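Local atomic coordinates of Mll7089 protein (PDB entry 2OZ8), a protein that is of unproven function but, as a putative mandelate racemase of the enolase superfamily, probably binds magnesium and may act as a hydro-lyase. Residues Phe164-Gly169 and Glu181-Cys186; Thr237-His240 and Gln246-Ser249; Leu300-His305 and His346-Ser351. All coordinates share one frame; numbering follows the deposited sequence.

Contact 1 of 3, residues Phe164-Gly169 and Glu181-Cys186; sequences FKIKVG and ELLKTC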
# COMPACT_ATOMS: atom_id res chain seq x y z
N PHE A 164 27.82 8.37 -26.88
CA PHE A 164 28.09 7.06 -27.51
C PHE A 164 27.38 5.96 -26.71
O PHE A 164 27.50 5.93 -25.50
CB PHE A 164 29.61 6.78 -27.52
CG PHE A 164 30.41 7.85 -28.21
CD1 PHE A 164 30.54 7.87 -29.60
CD2 PHE A 164 30.97 8.90 -27.49
CE1 PHE A 164 31.19 8.90 -30.26
CE2 PHE A 164 31.65 9.99 -28.19
CZ PHE A 164 31.75 9.96 -29.55
N LYS A 165 26.65 5.07 -27.38
CA LYS A 165 25.99 3.94 -26.72
C LYS A 165 26.49 2.63 -27.28
O LYS A 165 26.52 2.43 -28.49
CB LYS A 165 24.48 4.00 -26.87
CG LYS A 165 23.75 2.96 -26.03
CD LYS A 165 22.49 2.40 -26.74
CE LYS A 165 21.37 3.37 -26.77
NZ LYS A 165 20.06 2.88 -27.28
N ILE A 166 26.87 1.73 -26.36
CA ILE A 166 27.33 0.42 -26.69
C ILE A 166 26.45 -0.63 -26.06
O ILE A 166 25.73 -0.34 -25.08
CB ILE A 166 28.80 0.21 -26.27
CG1 ILE A 166 28.94 0.29 -24.75
CG2 ILE A 166 29.71 1.24 -27.03
CD1 ILE A 166 30.33 -0.03 -24.23
N LYS A 167 26.50 -1.82 -26.65
CA LYS A 167 25.74 -2.98 -26.20
C LYS A 167 26.54 -3.80 -25.27
O LYS A 167 27.68 -4.08 -25.57
CB LYS A 167 25.33 -3.86 -27.38
CG LYS A 167 24.49 -3.13 -28.40
CD LYS A 167 23.14 -2.72 -27.90
CE LYS A 167 22.25 -2.16 -29.00
NZ LYS A 167 21.00 -1.48 -28.44
N VAL A 168 25.94 -4.20 -24.16
CA VAL A 168 26.64 -5.04 -23.20
C VAL A 168 25.76 -6.22 -22.89
O VAL A 168 24.77 -6.42 -23.57
CB VAL A 168 27.05 -4.27 -21.90
CG1 VAL A 168 28.07 -3.15 -22.24
CG2 VAL A 168 25.84 -3.73 -21.18
N GLY A 169 26.10 -6.99 -21.86
CA GLY A 169 25.31 -8.16 -21.50
C GLY A 169 25.97 -9.46 -21.85
O GLY A 169 25.31 -10.49 -21.79
N GLU A 181 36.41 -0.08 -21.92
CA GLU A 181 37.82 0.32 -22.08
C GLU A 181 38.17 0.64 -23.56
O GLU A 181 38.80 1.65 -23.82
CB GLU A 181 38.78 -0.76 -21.54
CG GLU A 181 38.96 -0.88 -20.04
CD GLU A 181 39.61 -2.23 -19.63
OE1 GLU A 181 40.35 -2.86 -20.46
OE2 GLU A 181 39.39 -2.69 -18.46
N LEU A 182 37.80 -0.22 -24.51
CA LEU A 182 38.01 0.06 -25.95
C LEU A 182 37.37 1.38 -26.35
O LEU A 182 37.98 2.20 -27.06
CB LEU A 182 37.42 -1.03 -26.84
CG LEU A 182 38.19 -2.25 -27.35
CD1 LEU A 182 37.50 -2.79 -28.63
CD2 LEU A 182 39.68 -1.88 -27.63
N LEU A 183 36.13 1.58 -25.91
CA LEU A 183 35.44 2.83 -26.22
C LEU A 183 36.21 4.07 -25.72
O LEU A 183 36.31 5.06 -26.45
CB LEU A 183 34.00 2.80 -25.72
CG LEU A 183 33.15 4.03 -26.00
CD1 LEU A 183 32.77 4.24 -27.48
CD2 LEU A 183 31.91 4.05 -25.10
N LYS A 184 36.78 4.00 -24.51
CA LYS A 184 37.51 5.12 -23.94
C LYS A 184 38.78 5.48 -24.77
O LYS A 184 39.14 6.65 -24.90
CB LYS A 184 37.79 4.90 -22.45
CG LYS A 184 38.92 5.77 -21.86
CD LYS A 184 38.93 5.99 -20.30
CE LYS A 184 39.91 7.19 -20.00
NZ LYS A 184 40.25 7.64 -18.58
N THR A 185 39.40 4.48 -25.38
CA THR A 185 40.53 4.70 -26.27
C THR A 185 40.18 5.33 -27.61
O THR A 185 41.09 5.66 -28.38
CB THR A 185 41.28 3.39 -26.65
OG1 THR A 185 40.46 2.61 -27.53
CG2 THR A 185 41.70 2.56 -25.44
N CYS A 186 38.89 5.51 -27.95
CA CYS A 186 38.63 6.12 -29.24
C CYS A 186 37.72 7.34 -29.30
O CYS A 186 37.40 7.83 -30.38
CB CYS A 186 38.31 5.10 -30.33
SG CYS A 186 37.03 3.89 -30.09
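Leu183 of helix 173-184 spreads its two methyl branches over strand 163-167, one for each of the strand residues it meets. CD1 goes to Phe164 and lies 4.1 Å from its CB, so the touch falls on the root of that side chain, while the ring stands obliquely to the same methyl. CD2 goes to Ile166 and approaches its CG2 to 4.1 Å; the two branched chains meet at a slant. Leu183 owes this straddling pose to CG being anti to the backbone N (chi1 -179°), which sends the fork down from the helix onto the strand. All three residues are buried, and the contact between the segments is wholly apolar.

The polar groups of both segments find their partners elsewhere. Within 181-186, Thr185 OG1 donates to Leu182 O at 2.6 Å, a bond to the carbonyl three residues back, and Cys186 N bonds to Leu183 O at 3.0 Å. Lys165 and Lys167 alternate with the two apolar residues and form salt bridges, Lys165 with Glu224 and Glu317 and Lys167 with Asp196.

The pairing illustrates the beta-alpha-beta unit of a TIM barrel: strand 163-167, helix 173-184 and the parallel strand 192-196 that follows. Phe153 of helix 146-158 packs against both Phe164 and Ile166, while Val193 of the next strand touches Leu183, so the small contact lies among apolar residues between the barrel wall and its outer helices.

The chemistry implies a division of labour by strand alternation: Phe164 and Ile166 present an apolar face to the helix, and the alternating lysines meet acidic partners on the barrel's inner side.

Contact 2 of 3, residues Thr237-His240 and Gln246-Ser249; sequences TLRH and QINS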
# COMPACT_ATOMS: atom_id res chain seq x y z
N THR A 237 14.01 -0.83 -7.57
CA THR A 237 15.22 -1.05 -6.79
C THR A 237 16.44 -0.39 -7.42
O THR A 237 17.21 0.26 -6.72
CB THR A 237 15.47 -2.55 -6.52
OG1 THR A 237 14.30 -3.09 -5.91
CG2 THR A 237 16.65 -2.73 -5.58
N LEU A 238 16.59 -0.54 -8.74
CA LEU A 238 17.67 0.16 -9.49
C LEU A 238 17.51 1.67 -9.41
O LEU A 238 18.49 2.40 -9.28
CB LEU A 238 17.71 -0.25 -10.98
CG LEU A 238 18.10 -1.72 -11.19
CD1 LEU A 238 17.96 -2.15 -12.65
CD2 LEU A 238 19.52 -1.93 -10.68
N ARG A 239 16.26 2.12 -9.56
CA ARG A 239 16.00 3.54 -9.60
C ARG A 239 16.41 4.16 -8.25
O ARG A 239 16.97 5.26 -8.22
CB ARG A 239 14.50 3.83 -9.87
CG ARG A 239 14.12 4.09 -11.32
CD ARG A 239 13.27 5.36 -11.43
NE ARG A 239 12.06 5.28 -10.64
CZ ARG A 239 11.67 6.15 -9.71
NH1 ARG A 239 12.33 7.28 -9.45
NH2 ARG A 239 10.56 5.86 -9.05
N HIS A 240 16.10 3.46 -7.15
CA HIS A 240 16.38 3.93 -5.81
C HIS A 240 17.84 3.82 -5.39
O HIS A 240 18.29 4.66 -4.63
CB HIS A 240 15.49 3.25 -4.79
CG HIS A 240 14.02 3.43 -5.06
ND1 HIS A 240 13.06 2.60 -4.52
CD2 HIS A 240 13.35 4.36 -5.80
CE1 HIS A 240 11.86 3.00 -4.94
NE2 HIS A 240 12.01 4.07 -5.70
N GLN A 246 21.24 7.12 -14.69
CA GLN A 246 19.80 6.99 -14.95
C GLN A 246 19.43 5.62 -15.50
O GLN A 246 20.20 5.04 -16.25
CB GLN A 246 19.37 8.05 -15.95
CG GLN A 246 19.36 9.49 -15.39
CD GLN A 246 19.16 10.55 -16.46
OE1 GLN A 246 18.20 11.28 -16.46
NE2 GLN A 246 20.11 10.62 -17.40
N ILE A 247 18.25 5.11 -15.11
CA ILE A 247 17.73 3.86 -15.59
C ILE A 247 16.72 4.14 -16.69
O ILE A 247 15.62 4.65 -16.44
CB ILE A 247 17.05 3.07 -14.45
CG1 ILE A 247 17.98 2.93 -13.21
CG2 ILE A 247 16.55 1.71 -14.94
CD1 ILE A 247 19.25 2.05 -13.43
N ASN A 248 17.07 3.78 -17.92
CA ASN A 248 16.29 4.17 -19.07
C ASN A 248 15.51 2.93 -19.42
O ASN A 248 16.07 1.88 -19.53
CB ASN A 248 17.27 4.65 -20.17
CG ASN A 248 16.58 5.16 -21.44
OD1 ASN A 248 15.59 4.62 -21.86
ND2 ASN A 248 17.15 6.19 -22.06
N SER A 249 14.20 3.03 -19.56
CA SER A 249 13.35 1.84 -19.67
C SER A 249 12.21 2.03 -20.62
O SER A 249 11.74 3.13 -20.82
CB SER A 249 12.76 1.45 -18.32
OG SER A 249 12.63 0.04 -18.26
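Ile247 reaches Leu238 because its CG1 stands anti to the carbonyl carbon (chi1 -52°) and the chain then bends again at chi2 -67°, carrying CD1 up to the base of the leucine. Leu238 has its own CG anti to the carbonyl carbon, and it is CB, not the branched end, that meets the isoleucine.

The pair closes a beta-alpha-beta unit of the TIM barrel, in which helix 232-241 runs back along the outside and the chain re-enters the wall as strand 246-249, parallel to strand 222-224. Ile247 projects outward from the strand toward the helix and supplies more than half of the buried surface. Leu235, one turn earlier on the same helix, and Val223 of the preceding strand also touch it, so the isoleucine sits among apolar neighbours from both earlier elements of the unit. On the helix, the Leu238 side chain also touches Pro226.

Arg239 joins the contact with its backbone and the aliphatic start of its side chain: its N lies 4.1 Å from Ile247 CG1, and its CG is 4.4 Å from Ile247 CB. The guanidinium group instead forms a salt bridge with Asp233 of a second subunit and donates from NH2 to His265 O in its own chain. One residue therefore packs with its stem on the barrel wall and uses its charged end at the subunit interface.

The closest approach in this contact brings Ile247 CD1 to 3.7 Å from Leu238 CB. Ile247 CG1 follows, 3.9 Å from Leu238 CB.

Contact 3 of 3, residues Leu300-His305 and His346-Ser351; sequences LEAGVH and HGLVLS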
# COMPACT_ATOMS: atom_id res chain seq x y z
N LEU A 300 14.96 5.82 -40.77
CA LEU A 300 15.37 7.03 -41.44
C LEU A 300 15.20 8.32 -40.65
O LEU A 300 15.14 9.39 -41.23
CB LEU A 300 14.75 7.15 -42.87
CG LEU A 300 15.50 6.31 -43.91
CD1 LEU A 300 14.82 6.36 -45.27
CD2 LEU A 300 16.95 6.74 -44.01
N GLU A 301 15.14 8.19 -39.33
CA GLU A 301 15.21 9.32 -38.39
C GLU A 301 13.98 10.22 -38.48
O GLU A 301 14.02 11.38 -38.11
CB GLU A 301 16.53 10.11 -38.53
CG GLU A 301 17.78 9.39 -38.00
CD GLU A 301 18.07 8.10 -38.74
OE1 GLU A 301 18.26 8.15 -39.98
OE2 GLU A 301 18.06 7.02 -38.09
N ALA A 302 12.88 9.67 -38.96
CA ALA A 302 11.58 10.31 -38.89
C ALA A 302 11.24 10.90 -37.49
O ALA A 302 10.64 12.00 -37.38
CB ALA A 302 10.50 9.31 -39.33
N GLY A 303 11.64 10.19 -36.42
CA GLY A 303 11.31 10.61 -35.06
C GLY A 303 11.97 11.92 -34.72
O GLY A 303 11.77 12.44 -33.63
N VAL A 304 12.79 12.47 -35.62
CA VAL A 304 13.39 13.78 -35.36
C VAL A 304 12.34 14.87 -34.99
O VAL A 304 12.58 15.76 -34.17
CB VAL A 304 14.37 14.25 -36.52
CG1 VAL A 304 13.62 14.59 -37.85
CG2 VAL A 304 15.27 15.39 -36.05
N HIS A 305 11.15 14.72 -35.54
CA HIS A 305 10.11 15.71 -35.40
C HIS A 305 9.45 15.71 -34.04
O HIS A 305 9.15 16.78 -33.51
CB HIS A 305 9.11 15.54 -36.51
CG HIS A 305 9.69 15.82 -37.86
ND1 HIS A 305 9.76 17.09 -38.39
CD2 HIS A 305 10.26 14.99 -38.77
CE1 HIS A 305 10.35 17.03 -39.57
NE2 HIS A 305 10.65 15.76 -39.83
N HIS A 346 7.44 15.07 -42.94
CA HIS A 346 8.61 14.73 -42.17
C HIS A 346 9.90 14.94 -42.98
O HIS A 346 10.99 14.75 -42.47
CB HIS A 346 8.53 13.32 -41.53
CG HIS A 346 8.14 12.22 -42.46
ND1 HIS A 346 8.68 12.06 -43.72
CD2 HIS A 346 7.28 11.18 -42.29
CE1 HIS A 346 8.17 10.97 -44.28
NE2 HIS A 346 7.30 10.43 -43.44
N GLY A 347 9.75 15.33 -44.25
CA GLY A 347 10.86 15.65 -45.16
C GLY A 347 11.44 14.42 -45.83
O GLY A 347 12.43 14.54 -46.52
N LEU A 348 10.88 13.23 -45.60
CA LEU A 348 11.45 12.04 -46.25
C LEU A 348 10.58 11.72 -47.45
O LEU A 348 9.36 11.58 -47.35
CB LEU A 348 11.64 10.85 -45.30
CG LEU A 348 12.54 11.08 -44.06
CD1 LEU A 348 12.33 9.97 -43.02
CD2 LEU A 348 14.09 11.30 -44.38
N VAL A 349 11.24 11.64 -48.61
CA VAL A 349 10.56 11.25 -49.86
C VAL A 349 11.33 10.14 -50.50
O VAL A 349 12.51 10.24 -50.68
CB VAL A 349 10.42 12.45 -50.88
CG1 VAL A 349 9.73 11.95 -52.16
CG2 VAL A 349 9.67 13.62 -50.27
N LEU A 350 10.63 9.09 -50.87
CA LEU A 350 11.23 7.89 -51.42
C LEU A 350 11.98 8.19 -52.72
O LEU A 350 11.54 9.01 -53.53
CB LEU A 350 10.12 6.90 -51.68
CG LEU A 350 10.41 5.43 -51.57
CD1 LEU A 350 10.94 5.09 -50.20
CD2 LEU A 350 9.09 4.74 -51.85
N SER A 351 13.14 7.58 -52.91
CA SER A 351 13.93 7.86 -54.10
C SER A 351 13.39 7.01 -55.25
O SER A 351 13.23 5.80 -55.14
CB SER A 351 15.39 7.57 -53.81
OG SER A 351 16.14 7.24 -54.96
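His346 meets His305 through its backbone: His305 NE2 donates to His346 O over 2.8 Å, with an N-H...O angle of 151°. The donor stands above the carbonyl plane, and the oxygen lies near the edge of the His305 ring, 20° out of its plane. In this enolase-superfamily fold a loop, 346-351, here packs against the turn and first residues of helix 304-309 in the barrel domain. The loop also reaches the antiparallel sheet of strands 27-40 and 45-52, so the contact lies where barrel and that sheet meet.

The side chain of His346 has CG set between the backbone N and the carbonyl carbon (chi1 50°), folding the ring over its own chain. Its ND1 accepts from Leu348 N at 3.1 Å, the donor lying in the ring plane, while NE2 is bonded to Leu47 O of strand 45-52. With a partner at each nitrogen, the ring's rotation is fixed, and acceptance at ND1 is consistent with a proton on NE2. His305 is likewise held at both ends, since its ND1 is bonded to His123 N.

Gly347, with a positive phi that favours glycine, lies in the turn spanned by the bond from Leu348 N to His346 ND1. Leu348 then points back to the first segment. Its CD1 methyl enters the angle between Leu300 and Ala302, touching Leu300 CB at 3.7 Å and Ala302 CB at 4.2 Å. The same Leu348 CD1 lies 3.4 Å from Leu300 O.

Farther along, Leu350 turns to strand 27-40, and Ser351 caps helix 352-357 by bonding through OG to Ala354 N.

In the fold
Along the chain the three contacts follow in series, each closing before the next opens, and all lie in the enolase C-terminal-like barrel region. Contacts 1 and 2 are two instances of one principle: each packs a helix on a strand of the same barrel sheet within a beta-alpha-beta unit. Their centres are 20 Å apart, with strands 192-196 and 222-224 between them in the sheet. Contact 3 instead joins the start of helix 304-309 and the turn before it to a loop 41 residues on, with its centre 29 Å from that of contact 1 and 32 Å from that of contact 2, across the chain's centre from the latter. Local repeats thus build the wall, whereas a longer-range contact ties a later loop to the start of a helix.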